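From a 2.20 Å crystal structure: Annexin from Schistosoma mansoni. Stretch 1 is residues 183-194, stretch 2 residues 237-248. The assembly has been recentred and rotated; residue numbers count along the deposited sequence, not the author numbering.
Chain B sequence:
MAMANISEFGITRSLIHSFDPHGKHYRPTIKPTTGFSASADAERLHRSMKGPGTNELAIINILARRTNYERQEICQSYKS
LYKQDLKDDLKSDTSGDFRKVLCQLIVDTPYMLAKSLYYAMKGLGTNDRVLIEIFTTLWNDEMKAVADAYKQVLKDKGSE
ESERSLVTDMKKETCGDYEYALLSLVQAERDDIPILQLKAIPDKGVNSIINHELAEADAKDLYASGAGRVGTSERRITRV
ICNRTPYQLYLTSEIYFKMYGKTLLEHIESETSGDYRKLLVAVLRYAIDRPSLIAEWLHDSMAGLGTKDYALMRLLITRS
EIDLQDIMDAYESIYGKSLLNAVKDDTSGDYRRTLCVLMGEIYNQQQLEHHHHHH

Stretch 1 (183-194) LSLVQAERDDIP
Stretch 2 (237-248) ITRVICNRTPYQ

The contact is organised around the C-terminal end of a helix: the carbonyl groups of C242 and N243, which have no later helical amide to receive, are taken up by the loop of the other stretch. R190 NE donates to C242 O at 2.8 Å, supplemented by a weak bond from R190 NH2 to C242 O at 3.4 Å, so that the acceptor lies at the guanidinium edge, near its plane. One residue on, the backbone amide D191 N donates to N243 O at 2.8 Å. The two backbones come closest here, with R190 CA and N243 CA 4.1 Å apart. Altogether 543 Å² is buried.

Stretch 1 is helical from L183, leaves helical phi/psi at A188, where phi is positive (59/41), passes through E189 (-123/42) and then runs extended from R190 (-75/158) to P194. Stretch 2 is helical over 237-243, breaks at R244 (-67/148) and T245 (-67/161), and re-enters a helix at P246. The first helices run at 45° to each other, their axes approaching to 10.0 Å. Between them the packing is close: L185 (m, t) makes an apolar contact, CD2 lying 3.6 Å from C242 CB, while the CA-to-CB bond of S184 points toward stretch 2 and its chi1 p rotamer sets OG 3.7 Å from C242 CB. L185 CA and C242 CA are 6.5 Å apart.

R190 adopts m, t, p with chi4 near 180°, which carries its guanidinium across the C-terminal end of helix 237-243. Water 2 extends the arrangement, accepting from R190 NH2 at 2.8 Å and lying 2.7 Å from I241 O and 2.9 Å from R244 O. N243 (m, chi2 -56°) directs ND2 to R239 O in a weak bond of 2.8 Å. Its OD1 accepts from water 1 at 3.0 Å, and the same water donates to S184 O at 2.9 Å, bridging the two stretches.

D191 (m) engages stretch 2 through both its backbone and its side chain. Its OD2 forms a salt bridge with R244 NH1 at 3.1 Å; R244 CB points away, but the m, m, t side chain brings its end back. Water 3 donates to D191 OD2 at 2.7 Å and accepts from T245 N at 2.8 Å. T245 (p) caps the following helix, its OG1 accepting from Q248 N at 3.1 Å, which leaves its methyl CG2 to pack 3.6 Å from D191 O and 3.8 Å from I193 CD1. The CA-to-CB bond of I193 (m, t) points toward stretch 2, and its CD1 closes the contact 3.7 Å from Y247 CD2, oblique to the ring.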

ATOM      1  N   LEU B 183      -3.716 -15.975   5.124  1.00 40.59           N
ATOM      2  CA  LEU B 183      -4.100 -17.395   5.129  1.00 37.84           C
ATOM      3  C   LEU B 183      -4.928 -17.814   6.340  1.00 31.63           C
ATOM      4  O   LEU B 183      -5.800 -18.673   6.224  1.00 26.98           O
ATOM      5  CB  LEU B 183      -2.864 -18.296   5.053  1.00 43.61           C
ATOM      6  CG  LEU B 183      -2.451 -18.878   3.699  1.00 49.56           C
ATOM      7  CD1 LEU B 183      -3.593 -18.814   2.683  1.00 40.52           C
ATOM      8  CD2 LEU B 183      -1.216 -18.167   3.179  1.00 51.58           C
ATOM      9  N   SER B 184      -4.646 -17.234   7.502  1.00 27.13           N
ATOM     10  CA  SER B 184      -5.414 -17.583   8.698  1.00 32.25           C
ATOM     11  C   SER B 184      -6.871 -17.146   8.571  1.00 40.23           C
ATOM     12  O   SER B 184      -7.771 -17.866   8.996  1.00 32.22           O
ATOM     13  CB  SER B 184      -4.789 -17.002   9.970  1.00 34.83           C
ATOM     14  OG  SER B 184      -5.072 -15.623  10.103  1.00 44.52           O
ATOM     15  N   LEU B 185      -7.110 -15.978   7.976  1.00 34.17           N
ATOM     16  CA  LEU B 185      -8.485 -15.588   7.708  1.00 32.32           C
ATOM     17  C   LEU B 185      -9.156 -16.585   6.764  1.00 32.65           C
ATOM     18  O   LEU B 185     -10.299 -16.997   6.978  1.00 32.88           O
ATOM     19  CB  LEU B 185      -8.579 -14.166   7.117  1.00 24.46           C
ATOM     20  CG  LEU B 185      -8.121 -13.002   7.998  1.00 27.11           C
ATOM     21  CD1 LEU B 185      -8.339 -11.664   7.290  1.00 27.12           C
ATOM     22  CD2 LEU B 185      -8.829 -13.023   9.366  1.00 27.62           C
ATOM     23  N   VAL B 186      -8.459 -16.954   5.701  1.00 29.48           N
ATOM     24  CA  VAL B 186      -9.038 -17.868   4.722  1.00 30.00           C
ATOM     25  C   VAL B 186      -9.222 -19.282   5.327  1.00 34.26           C
ATOM     26  O   VAL B 186     -10.059 -20.061   4.883  1.00 30.26           O
ATOM     27  CB  VAL B 186      -8.196 -17.898   3.446  1.00 27.79           C
ATOM     28  CG1 VAL B 186      -8.668 -18.992   2.508  1.00 21.41           C
ATOM     29  CG2 VAL B 186      -8.270 -16.522   2.748  1.00 30.62           C
ATOM     30  N   GLN B 187      -8.469 -19.590   6.373  1.00 22.17           N
ATOM     31  CA  GLN B 187      -8.704 -20.830   7.122  1.00 38.80           C
ATOM     32  C   GLN B 187     -10.161 -20.960   7.591  1.00 31.64           C
ATOM     33  O   GLN B 187     -10.663 -22.067   7.748  1.00 37.52           O
ATOM     34  CB  GLN B 187      -7.785 -20.918   8.344  1.00 50.48           C
ATOM     35  CG  GLN B 187      -6.304 -20.925   8.038  1.00 67.98           C
ATOM     36  CD  GLN B 187      -5.857 -22.176   7.308  1.00 78.24           C
ATOM     37  OE1 GLN B 187      -6.646 -23.096   7.080  1.00 82.55           O
ATOM     38  NE2 GLN B 187      -4.580 -22.218   6.938  1.00 79.94           N
ATOM     39  N   ALA B 188     -10.825 -19.832   7.837  1.00 26.82           N
ATOM     40  CA  ALA B 188     -12.204 -19.852   8.341  1.00 27.44           C
ATOM     41  C   ALA B 188     -12.309 -20.592   9.683  1.00 33.90           C
ATOM     42  O   ALA B 188     -13.240 -21.383   9.892  1.00 29.69           O
ATOM     43  CB  ALA B 188     -13.142 -20.503   7.309  1.00 26.40           C
ATOM     44  N   GLU B 189     -11.342 -20.366  10.573  1.00 26.98           N
ATOM     45  CA  GLU B 189     -11.432 -20.900  11.929  1.00 27.68           C
ATOM     46  C   GLU B 189     -11.340 -19.787  12.957  1.00 30.56           C
ATOM     47  O   GLU B 189     -10.662 -19.928  13.974  1.00 32.22           O
ATOM     48  CB  GLU B 189     -10.353 -21.957  12.184  1.00 21.16           C
ATOM     49  CG  GLU B 189     -10.643 -23.291  11.499  1.00 22.20           C
ATOM     50  CD  GLU B 189      -9.542 -24.312  11.739  1.00 24.79           C
ATOM     51  OE1 GLU B 189      -9.162 -24.499  12.916  1.00 32.64           O
ATOM     52  OE2 GLU B 189      -9.063 -24.929  10.759  1.00 22.01           O
ATOM     53  N   ARG B 190     -12.014 -18.675  12.685  1.00 30.81           N
ATOM     54  CA  ARG B 190     -12.102 -17.597  13.667  1.00 34.95           C
ATOM     55  C   ARG B 190     -13.090 -18.028  14.757  1.00 33.91           C
ATOM     56  O   ARG B 190     -13.922 -18.908  14.521  1.00 31.45           O
ATOM     57  CB  ARG B 190     -12.550 -16.297  12.986  1.00 29.77           C
ATOM     58  CG  ARG B 190     -11.770 -15.986  11.713  1.00 33.18           C
ATOM     59  CD  ARG B 190     -12.376 -14.850  10.875  1.00 35.85           C
ATOM     60  NE  ARG B 190     -11.883 -13.573  11.351  1.00 38.75           N
ATOM     61  CZ  ARG B 190     -12.059 -12.399  10.757  1.00 34.41           C
ATOM     62  NH1 ARG B 190     -12.715 -12.281   9.598  1.00 26.27           N
ATOM     63  NH2 ARG B 190     -11.540 -11.335  11.340  1.00 23.99           N
ATOM     64  N   ASP B 191     -13.001 -17.434  15.946  1.00 29.35           N
ATOM     65  CA  ASP B 191     -13.963 -17.756  16.993  1.00 30.73           C
ATOM     66  C   ASP B 191     -15.368 -17.510  16.510  1.00 32.89           C
ATOM     67  O   ASP B 191     -15.624 -16.553  15.784  1.00 36.66           O
ATOM     68  CB  ASP B 191     -13.743 -16.923  18.251  1.00 34.91           C
ATOM     69  CG  ASP B 191     -12.377 -17.127  18.858  1.00 35.61           C
ATOM     70  OD1 ASP B 191     -11.678 -18.099  18.477  1.00 34.05           O
ATOM     71  OD2 ASP B 191     -11.999 -16.294  19.706  1.00 35.81           O
ATOM     72  N   ASP B 192     -16.281 -18.361  16.948  1.00 30.43           N
ATOM     73  CA  ASP B 192     -17.686 -18.245  16.597  1.00 39.33           C
ATOM     74  C   ASP B 192     -18.541 -17.865  17.800  1.00 32.45           C
ATOM     75  O   ASP B 192     -18.136 -18.013  18.949  1.00 40.84           O
ATOM     76  CB  ASP B 192     -18.199 -19.574  16.018  1.00 36.33           C
ATOM     77  CG  ASP B 192     -17.782 -19.783  14.578  1.00 44.56           C
ATOM     78  OD1 ASP B 192     -18.048 -18.881  13.738  1.00 39.07           O
ATOM     79  OD2 ASP B 192     -17.185 -20.850  14.291  1.00 41.52           O
ATOM     80  N   ILE B 193     -19.734 -17.377  17.513  1.00 29.92           N
ATOM     81  CA  ILE B 193     -20.772 -17.204  18.508  1.00 29.59           C
ATOM     82  C   ILE B 193     -22.026 -17.790  17.901  1.00 32.02           C
ATOM     83  O   ILE B 193     -22.418 -17.430  16.789  1.00 40.20           O
ATOM     84  CB  ILE B 193     -21.034 -15.732  18.829  1.00 38.87           C
ATOM     85  CG1 ILE B 193     -19.783 -15.074  19.426  1.00 42.53           C
ATOM     86  CG2 ILE B 193     -22.233 -15.605  19.775  1.00 32.56           C
ATOM     87  CD1 ILE B 193     -19.770 -13.533  19.295  1.00 31.93           C
ATOM     88  N   PRO B 194     -22.656 -18.718  18.617  1.00 40.18           N
ATOM     89  CA  PRO B 194     -23.830 -19.376  18.042  1.00 42.67           C
ATOM     90  C   PRO B 194     -24.980 -18.393  17.847  1.00 45.04           C
ATOM     91  O   PRO B 194     -25.196 -17.487  18.662  1.00 47.24           O
ATOM     92  CB  PRO B 194     -24.173 -20.450  19.075  1.00 44.02           C
ATOM     93  CG  PRO B 194     -23.507 -20.013  20.331  1.00 45.82           C
ATOM     94  CD  PRO B 194     -22.297 -19.241  19.945  1.00 41.70           C
ATOM     95  N   ILE B 237       0.173 -11.968  17.785  1.00 39.38           N
ATOM     96  CA  ILE B 237      -0.663 -10.855  17.369  1.00 29.92           C
ATOM     97  C   ILE B 237      -1.679 -11.374  16.362  1.00 31.10           C
ATOM     98  O   ILE B 237      -2.864 -11.066  16.450  1.00 33.83           O
ATOM     99  CB  ILE B 237       0.170  -9.713  16.771  1.00 36.43           C
ATOM    100  CG1 ILE B 237       1.252  -9.297  17.769  1.00 45.61           C
ATOM    101  CG2 ILE B 237      -0.721  -8.529  16.403  1.00 35.19           C
ATOM    102  CD1 ILE B 237       2.007  -8.065  17.379  1.00 48.85           C
ATOM    103  N   THR B 238      -1.215 -12.183  15.414  1.00 28.15           N
ATOM    104  CA  THR B 238      -2.097 -12.647  14.353  1.00 33.76           C
ATOM    105  C   THR B 238      -3.230 -13.457  14.937  1.00 34.28           C
ATOM    106  O   THR B 238      -4.401 -13.188  14.681  1.00 37.52           O
ATOM    107  CB  THR B 238      -1.356 -13.509  13.339  1.00 31.06           C
ATOM    108  OG1 THR B 238      -0.452 -12.685  12.594  1.00 40.90           O
ATOM    109  CG2 THR B 238      -2.357 -14.185  12.393  1.00 25.36           C
ATOM    110  N   ARG B 239      -2.862 -14.448  15.734  1.00 35.85           N
ATOM    111  CA  ARG B 239      -3.834 -15.326  16.352  1.00 41.99           C
ATOM    112  C   ARG B 239      -4.934 -14.527  17.013  1.00 37.37           C
ATOM    113  O   ARG B 239      -6.113 -14.766  16.753  1.00 42.72           O
ATOM    114  N   VAL B 240      -4.559 -13.580  17.873  1.00 29.41           N
ATOM    115  CA  VAL B 240      -5.572 -12.785  18.579  1.00 28.21           C
ATOM    116  C   VAL B 240      -6.396 -11.894  17.640  1.00 31.29           C
ATOM    117  O   VAL B 240      -7.627 -11.978  17.602  1.00 29.38           O
ATOM    118  CB  VAL B 240      -4.965 -11.909  19.721  1.00 38.07           C
ATOM    119  CG1 VAL B 240      -6.038 -11.015  20.335  1.00 29.48           C
ATOM    120  CG2 VAL B 240      -4.329 -12.781  20.795  1.00 29.37           C
ATOM    121  N   ILE B 241      -5.719 -11.038  16.883  1.00 35.33           N
ATOM    122  CA  ILE B 241      -6.436 -10.073  16.057  1.00 33.41           C
ATOM    123  C   ILE B 241      -7.335 -10.772  15.030  1.00 30.62           C
ATOM    124  O   ILE B 241      -8.515 -10.445  14.909  1.00 30.85           O
ATOM    125  CB  ILE B 241      -5.475  -9.073  15.394  1.00 33.88           C
ATOM    126  CG1 ILE B 241      -4.797  -8.227  16.474  1.00 33.90           C
ATOM    127  CG2 ILE B 241      -6.217  -8.172  14.404  1.00 31.98           C
ATOM    128  CD1 ILE B 241      -5.781  -7.501  17.350  1.00 21.92           C
ATOM    129  N   CYS B 242      -6.796 -11.758  14.318  1.00 31.30           N
ATOM    130  CA  CYS B 242      -7.571 -12.402  13.260  1.00 34.86           C
ATOM    131  C   CYS B 242      -8.673 -13.346  13.743  1.00 39.15           C
ATOM    132  O   CYS B 242      -9.641 -13.564  13.020  1.00 41.17           O
ATOM    133  CB  CYS B 242      -6.661 -13.113  12.268  1.00 39.18           C
ATOM    134  SG  CYS B 242      -5.584 -11.973  11.410  1.00 30.53           S
ATOM    135  N   ASN B 243      -8.561 -13.882  14.959  1.00 24.72           N
ATOM    136  CA  ASN B 243      -9.563 -14.850  15.405  1.00 27.09           C
ATOM    137  C   ASN B 243     -10.650 -14.371  16.346  1.00 28.25           C
ATOM    138  O   ASN B 243     -11.738 -14.930  16.339  1.00 32.92           O
ATOM    139  CB  ASN B 243      -8.891 -16.104  15.999  1.00 34.46           C
ATOM    140  CG  ASN B 243      -8.095 -16.864  14.966  1.00 44.86           C
ATOM    141  OD1 ASN B 243      -8.622 -17.252  13.923  1.00 43.56           O
ATOM    142  ND2 ASN B 243      -6.805 -17.038  15.225  1.00 54.73           N
ATOM    143  N   ARG B 244     -10.374 -13.377  17.189  1.00 28.75           N
ATOM    144  CA  ARG B 244     -11.386 -13.006  18.177  1.00 25.19           C
ATOM    145  C   ARG B 244     -12.586 -12.417  17.466  1.00 29.24           C
ATOM    146  O   ARG B 244     -12.433 -11.793  16.431  1.00 29.89           O
ATOM    147  CB  ARG B 244     -10.837 -12.010  19.198  1.00 31.74           C
ATOM    148  CG  ARG B 244      -9.684 -12.543  20.018  1.00 30.56           C
ATOM    149  CD  ARG B 244     -10.020 -13.905  20.694  1.00 34.46           C
ATOM    150  NE  ARG B 244      -8.821 -14.431  21.340  1.00 33.00           N
ATOM    151  CZ  ARG B 244      -8.322 -15.647  21.159  1.00 43.76           C
ATOM    152  NH1 ARG B 244      -8.935 -16.513  20.365  1.00 47.77           N
ATOM    153  NH2 ARG B 244      -7.210 -16.000  21.796  1.00 43.29           N
ATOM    154  N   THR B 245     -13.779 -12.612  18.015  1.00 24.06           N
ATOM    155  CA  THR B 245     -14.954 -12.027  17.418  1.00 28.65           C
ATOM    156  C   THR B 245     -14.881 -10.501  17.555  1.00 37.00           C
ATOM    157  O   THR B 245     -14.140  -9.974  18.392  1.00 31.92           O
ATOM    158  CB  THR B 245     -16.219 -12.529  18.098  1.00 29.38           C
ATOM    159  OG1 THR B 245     -16.350 -11.882  19.367  1.00 31.41           O
ATOM    160  CG2 THR B 245     -16.167 -14.061  18.277  1.00 28.73           C
ATOM    161  N   PRO B 246     -15.651  -9.777  16.736  1.00 35.13           N
ATOM    162  CA  PRO B 246     -15.535  -8.323  16.863  1.00 36.05           C
ATOM    163  C   PRO B 246     -15.818  -7.877  18.299  1.00 25.38           C
ATOM    164  O   PRO B 246     -15.135  -6.993  18.809  1.00 26.26           O
ATOM    165  CB  PRO B 246     -16.602  -7.803  15.891  1.00 35.17           C
ATOM    166  CG  PRO B 246     -16.767  -8.923  14.897  1.00 34.60           C
ATOM    167  CD  PRO B 246     -16.647 -10.169  15.724  1.00 28.51           C
ATOM    168  N   TYR B 247     -16.776  -8.516  18.957  1.00 28.09           N
ATOM    169  CA  TYR B 247     -17.126  -8.154  20.337  1.00 32.61           C
ATOM    170  C   TYR B 247     -15.972  -8.384  21.318  1.00 38.61           C
ATOM    171  O   TYR B 247     -15.622  -7.487  22.103  1.00 32.58           O
ATOM    172  CB  TYR B 247     -18.413  -8.864  20.758  1.00 31.22           C
ATOM    173  CG  TYR B 247     -19.439  -8.826  19.644  1.00 34.39           C
ATOM    174  CD1 TYR B 247     -20.201  -7.686  19.419  1.00 35.82           C
ATOM    175  CD2 TYR B 247     -19.608  -9.907  18.788  1.00 26.98           C
ATOM    176  CE1 TYR B 247     -21.117  -7.628  18.380  1.00 34.61           C
ATOM    177  CE2 TYR B 247     -20.521  -9.861  17.752  1.00 31.04           C
ATOM    178  CZ  TYR B 247     -21.272  -8.711  17.552  1.00 29.62           C
ATOM    179  OH  TYR B 247     -22.180  -8.647  16.525  1.00 29.00           O
ATOM    180  N   GLN B 248     -15.358  -9.566  21.239  1.00 30.43           N
ATOM    181  CA  GLN B 248     -14.186  -9.901  22.057  1.00 21.16           C
ATOM    182  C   GLN B 248     -13.001  -8.958  21.814  1.00 32.01           C
ATOM    183  O   GLN B 248     -12.297  -8.597  22.764  1.00 33.21           O
ATOM    184  CB  GLN B 248     -13.756 -11.355  21.799  1.00 28.85           C
ATOM    185  CG  GLN B 248     -12.599 -11.841  22.670  1.00 27.31           C
ATOM    186  CD  GLN B 248     -12.955 -11.891  24.147  1.00 28.80           C
ATOM    187  OE1 GLN B 248     -14.120 -12.047  24.516  1.00 30.92           O
ATOM    188  NE2 GLN B 248     -11.953 -11.732  24.998  1.00 28.53           N
TER
HETATM  189  O   HOH W   1      -8.760 -19.044  11.497  1.00 41.94           O
HETATM  190  O   HOH W   2     -10.990 -10.969  14.043  1.00 36.42           O
HETATM  191  O   HOH W   3     -13.646 -14.253  20.258  1.00 29.60           O